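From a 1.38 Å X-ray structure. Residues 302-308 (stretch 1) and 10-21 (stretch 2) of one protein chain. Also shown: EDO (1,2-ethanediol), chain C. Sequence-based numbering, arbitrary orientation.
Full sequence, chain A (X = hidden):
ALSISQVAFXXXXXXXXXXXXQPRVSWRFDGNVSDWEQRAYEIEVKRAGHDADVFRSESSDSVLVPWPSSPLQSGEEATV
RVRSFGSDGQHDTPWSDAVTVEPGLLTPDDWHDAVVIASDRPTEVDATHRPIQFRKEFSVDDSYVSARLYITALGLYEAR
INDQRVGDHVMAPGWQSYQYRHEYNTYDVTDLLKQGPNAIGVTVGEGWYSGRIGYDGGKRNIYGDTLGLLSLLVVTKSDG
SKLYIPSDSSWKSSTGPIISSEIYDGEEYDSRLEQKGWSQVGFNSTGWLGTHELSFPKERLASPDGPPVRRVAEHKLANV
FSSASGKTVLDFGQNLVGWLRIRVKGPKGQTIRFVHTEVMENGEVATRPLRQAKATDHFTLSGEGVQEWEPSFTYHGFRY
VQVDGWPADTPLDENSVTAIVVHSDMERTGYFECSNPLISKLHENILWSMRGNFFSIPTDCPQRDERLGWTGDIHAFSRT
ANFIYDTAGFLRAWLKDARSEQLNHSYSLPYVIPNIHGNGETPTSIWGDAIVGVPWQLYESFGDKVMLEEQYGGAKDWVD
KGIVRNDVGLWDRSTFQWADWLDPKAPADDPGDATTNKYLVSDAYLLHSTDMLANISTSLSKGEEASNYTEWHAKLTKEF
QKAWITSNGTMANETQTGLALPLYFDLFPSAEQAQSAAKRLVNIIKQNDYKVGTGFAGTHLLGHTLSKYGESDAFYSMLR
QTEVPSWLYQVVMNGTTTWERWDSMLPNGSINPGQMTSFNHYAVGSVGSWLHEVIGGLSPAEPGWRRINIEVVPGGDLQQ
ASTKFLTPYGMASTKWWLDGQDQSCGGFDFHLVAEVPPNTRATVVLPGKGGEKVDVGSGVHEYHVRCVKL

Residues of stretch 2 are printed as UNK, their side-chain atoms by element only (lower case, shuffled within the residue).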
# COMPACT_ATOMS: atom_id res chain seq x y z
N ALA A 302 10.50 15.55 5.77
CA ALA A 302 11.04 14.21 5.91
C ALA A 302 11.28 13.60 4.52
O ALA A 302 10.52 13.79 3.58
CB ALA A 302 10.08 13.32 6.66
N SER A 303 12.31 12.74 4.44
CA SER A 303 12.50 11.88 3.29
C SER A 303 11.44 10.78 3.31
O SER A 303 11.07 10.29 4.38
CB SER A 303 13.87 11.23 3.35
OG SER A 303 14.88 12.21 3.28
N PRO A 304 10.97 10.31 2.16
CA PRO A 304 10.14 9.10 2.09
C PRO A 304 10.86 7.88 2.67
O PRO A 304 12.08 7.74 2.47
CB PRO A 304 9.88 8.91 0.61
CG PRO A 304 10.05 10.27 0.01
CD PRO A 304 11.15 10.90 0.82
N ASP A 305 10.07 6.99 3.28
CA ASP A 305 10.56 5.68 3.69
C ASP A 305 10.34 4.66 2.59
O ASP A 305 11.00 3.59 2.63
CB ASP A 305 9.88 5.25 4.97
CG ASP A 305 10.15 6.19 6.13
OD1 ASP A 305 11.33 6.32 6.50
OD2 ASP A 305 9.20 6.86 6.60
N GLY A 306 9.38 4.88 1.71
CA GLY A 306 9.01 3.96 0.70
C GLY A 306 8.99 4.59 -0.68
O GLY A 306 9.49 5.68 -0.87
N PRO A 307 8.43 3.88 -1.66
CA PRO A 307 8.52 4.31 -3.04
C PRO A 307 7.43 5.31 -3.35
O PRO A 307 6.44 5.42 -2.63
CB PRO A 307 8.27 3.01 -3.81
CG PRO A 307 7.33 2.25 -2.92
CD PRO A 307 7.74 2.58 -1.49
N PRO A 308 7.61 6.08 -4.44
CA PRO A 308 6.63 7.07 -4.85
C PRO A 308 5.47 6.45 -5.61
O PRO A 308 5.50 5.30 -6.02
CB PRO A 308 7.45 7.98 -5.79
CG PRO A 308 8.42 7.04 -6.43
CD PRO A 308 8.76 6.05 -5.34
N UNK A 10 17.97 0.39 4.06
CA UNK A 10 16.70 0.38 4.80
C UNK A 10 15.69 -0.41 3.98
O UNK A 10 15.97 -1.53 3.54
c UNK A 10 17.35 1.96 7.55
c UNK A 10 17.32 2.46 6.11
o UNK A 10 16.23 1.81 8.10
o UNK A 10 18.46 1.77 8.10
c UNK A 10 16.29 1.81 5.19
N UNK A 11 14.49 0.17 3.77
CA UNK A 11 13.44 -0.41 2.96
C UNK A 11 13.23 0.38 1.66
O UNK A 11 12.22 0.16 0.95
c UNK A 11 12.52 -1.17 6.21
n UNK A 11 12.43 -2.87 4.80
c UNK A 11 12.64 -3.35 6.01
n UNK A 11 12.74 -2.36 6.88
c UNK A 11 12.33 -1.48 4.91
c UNK A 11 12.15 -0.57 3.75
N UNK A 12 14.25 1.14 1.29
CA UNK A 12 14.18 1.93 0.06
C UNK A 12 14.47 1.06 -1.16
O UNK A 12 15.39 0.22 -1.13
c UNK A 12 16.07 4.16 2.27
c UNK A 12 15.19 3.95 1.27
n UNK A 12 14.18 4.89 1.45
c UNK A 12 14.46 5.58 2.56
c UNK A 12 15.23 3.03 0.09
n UNK A 12 15.60 5.12 3.10
N UNK A 13 13.76 1.26 -2.27
CA UNK A 13 14.08 0.56 -3.51
C UNK A 13 15.38 1.12 -4.11
O UNK A 13 16.20 0.39 -4.68
c UNK A 13 10.60 -1.62 -7.30
n UNK A 13 11.18 -2.54 -8.07
c UNK A 13 10.63 -0.27 -5.21
c UNK A 13 12.94 0.65 -4.54
n UNK A 13 9.44 -1.06 -7.66
n UNK A 13 11.17 -1.26 -6.15
c UNK A 13 11.63 0.01 -4.09
N UNK A 14 15.49 2.45 -4.06
CA UNK A 14 16.66 3.23 -4.43
C UNK A 14 16.87 4.28 -3.34
O UNK A 14 15.93 4.63 -2.65
c UNK A 14 16.50 3.92 -5.80
c UNK A 14 16.14 2.97 -6.91
o UNK A 14 15.51 4.94 -5.71
N UNK A 15 18.10 4.77 -3.21
CA UNK A 15 18.46 5.55 -2.03
C UNK A 15 19.08 6.90 -2.42
O UNK A 15 20.24 7.18 -2.21
c UNK A 15 19.33 4.71 -1.12
N UNK A 16 18.24 7.78 -2.97
CA UNK A 16 18.61 9.17 -3.29
C UNK A 16 17.77 10.11 -2.42
O UNK A 16 16.54 10.14 -2.54
c UNK A 16 18.62 10.89 -5.19
c UNK A 16 18.43 9.43 -4.79
c UNK A 16 18.29 11.12 -6.67
c UNK A 16 20.03 11.37 -4.86
N UNK A 17 18.45 10.88 -1.57
CA UNK A 17 17.80 11.87 -0.75
C UNK A 17 17.17 11.33 0.52
O UNK A 17 16.20 11.88 1.05
N UNK A 18 17.77 10.24 1.04
CA UNK A 18 17.23 9.52 2.18
C UNK A 18 17.48 10.29 3.49
O UNK A 18 18.30 11.21 3.59
c UNK A 18 19.74 6.62 2.90
c UNK A 18 19.24 8.00 2.54
c UNK A 18 17.75 8.08 2.25
c UNK A 18 17.40 7.34 0.96
N UNK A 19 16.80 9.85 4.54
CA UNK A 19 16.88 10.47 5.85
C UNK A 19 17.96 9.89 6.75
O UNK A 19 18.27 10.47 7.79
N UNK A 20 18.53 8.75 6.39
CA UNK A 20 19.49 8.02 7.25
C UNK A 20 20.92 8.41 6.88
O UNK A 20 21.28 8.37 5.71
c UNK A 20 19.34 6.50 7.11
c UNK A 20 17.98 6.01 7.53
c UNK A 20 16.88 6.07 6.47
o UNK A 20 15.70 5.95 6.88
o UNK A 20 17.22 6.12 5.25
N UNK A 21 21.74 8.73 7.87
CA UNK A 21 23.18 8.94 7.65
C UNK A 21 23.96 7.64 7.89
O UNK A 21 25.12 7.55 7.44
c UNK A 21 23.72 10.00 8.59
o UNK A 21 23.53 9.59 9.94
c UNK A 21 23.06 11.33 8.34
C1 EDO C . 4.88 5.86 1.31
O1 EDO C . 3.78 6.58 0.64
C2 EDO C . 6.02 5.44 0.37
O2 EDO C . 5.86 4.07 -0.18
O HOH W 1 13.09 2.69 4.25
O HOH W 2 12.27 5.37 -0.45
O HOH W 3 14.73 7.87 4.73
O HOH W 4 13.37 4.58 6.20

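Position 10 carries three carbons, the third bearing two oxygens; it makes no contact with stretch 1, and its carboxylate is satisfied elsewhere in the structure. It is Glu10. Position 11 has one carbon and then a five-membered ring of three carbons and two nitrogens, a histidine. The backbone of His11 does the work: its N gives a hydrogen bond to water 1 at 2.9 Å, and that water donates to Asp305 O at 2.8 Å.

Position 12 repeats the pattern of one carbon plus a ring with two nitrogens, so it is His12. CA-to-CB points sideways, yet the end of the ring comes nearer: CE1 of His12 lies 3.2 Å from Pro304 O, which sits at the ring edge near its plane. ND1 of His12 is 2.7 Å from the oxygen of water 2, which in turn donates to Gly306 O at 2.8 Å.

Position 13 shows three carbons, a nitrogen, and a carbon with two more nitrogens: Arg13. The aliphatic part of this long chain meets the proline, with CD of Arg13 4.3 Å from Pro307 CB. Position 14 has one carbon carrying an oxygen and a carbon, hence Thr14; position 15 has a single carbon, Ala15; position 16 has four carbons forked at the second, Leu16. None of these three touches stretch 1.

Position 17 has no side-chain atoms and a phi of 82°, which by itself favours glycine. Gly17 O accepts a hydrogen bond from Ser303 OG at 2.6 Å. Position 18 has four carbons forked at the first, one arm two carbons long: Ile18, whose CA-to-CB points away. Position 19 again lacks a side chain and is Gly19, although a CB there would have room. Its N donates to water 3 at 2.9 Å.

Position 20 has three carbons ending in two oxygens, Glu20. Its OE1 accepts from NE2 of His12 at 2.9 Å, a nearly straight bond that ties the ring to its own stretch. Position 21, one carbon with an oxygen and a carbon, is Thr21, and it stays out of reach.

The contact is small, 313 Å² in all, and has one direct hydrogen bond, from serine to a backbone carbonyl at the corner of stretch 2. Water supplies much of the remaining polar linkage. Asp305 OD1 and OE2 of Glu20, like charges 4.4 Å apart, both accept from water 4, at 2.7 and 2.8 Å. The rule to read here is to anchor one side chain on backbone and let water join the polar groups that do not meet.

Stretch 2, residues 10-21: EHHRTALGIGET
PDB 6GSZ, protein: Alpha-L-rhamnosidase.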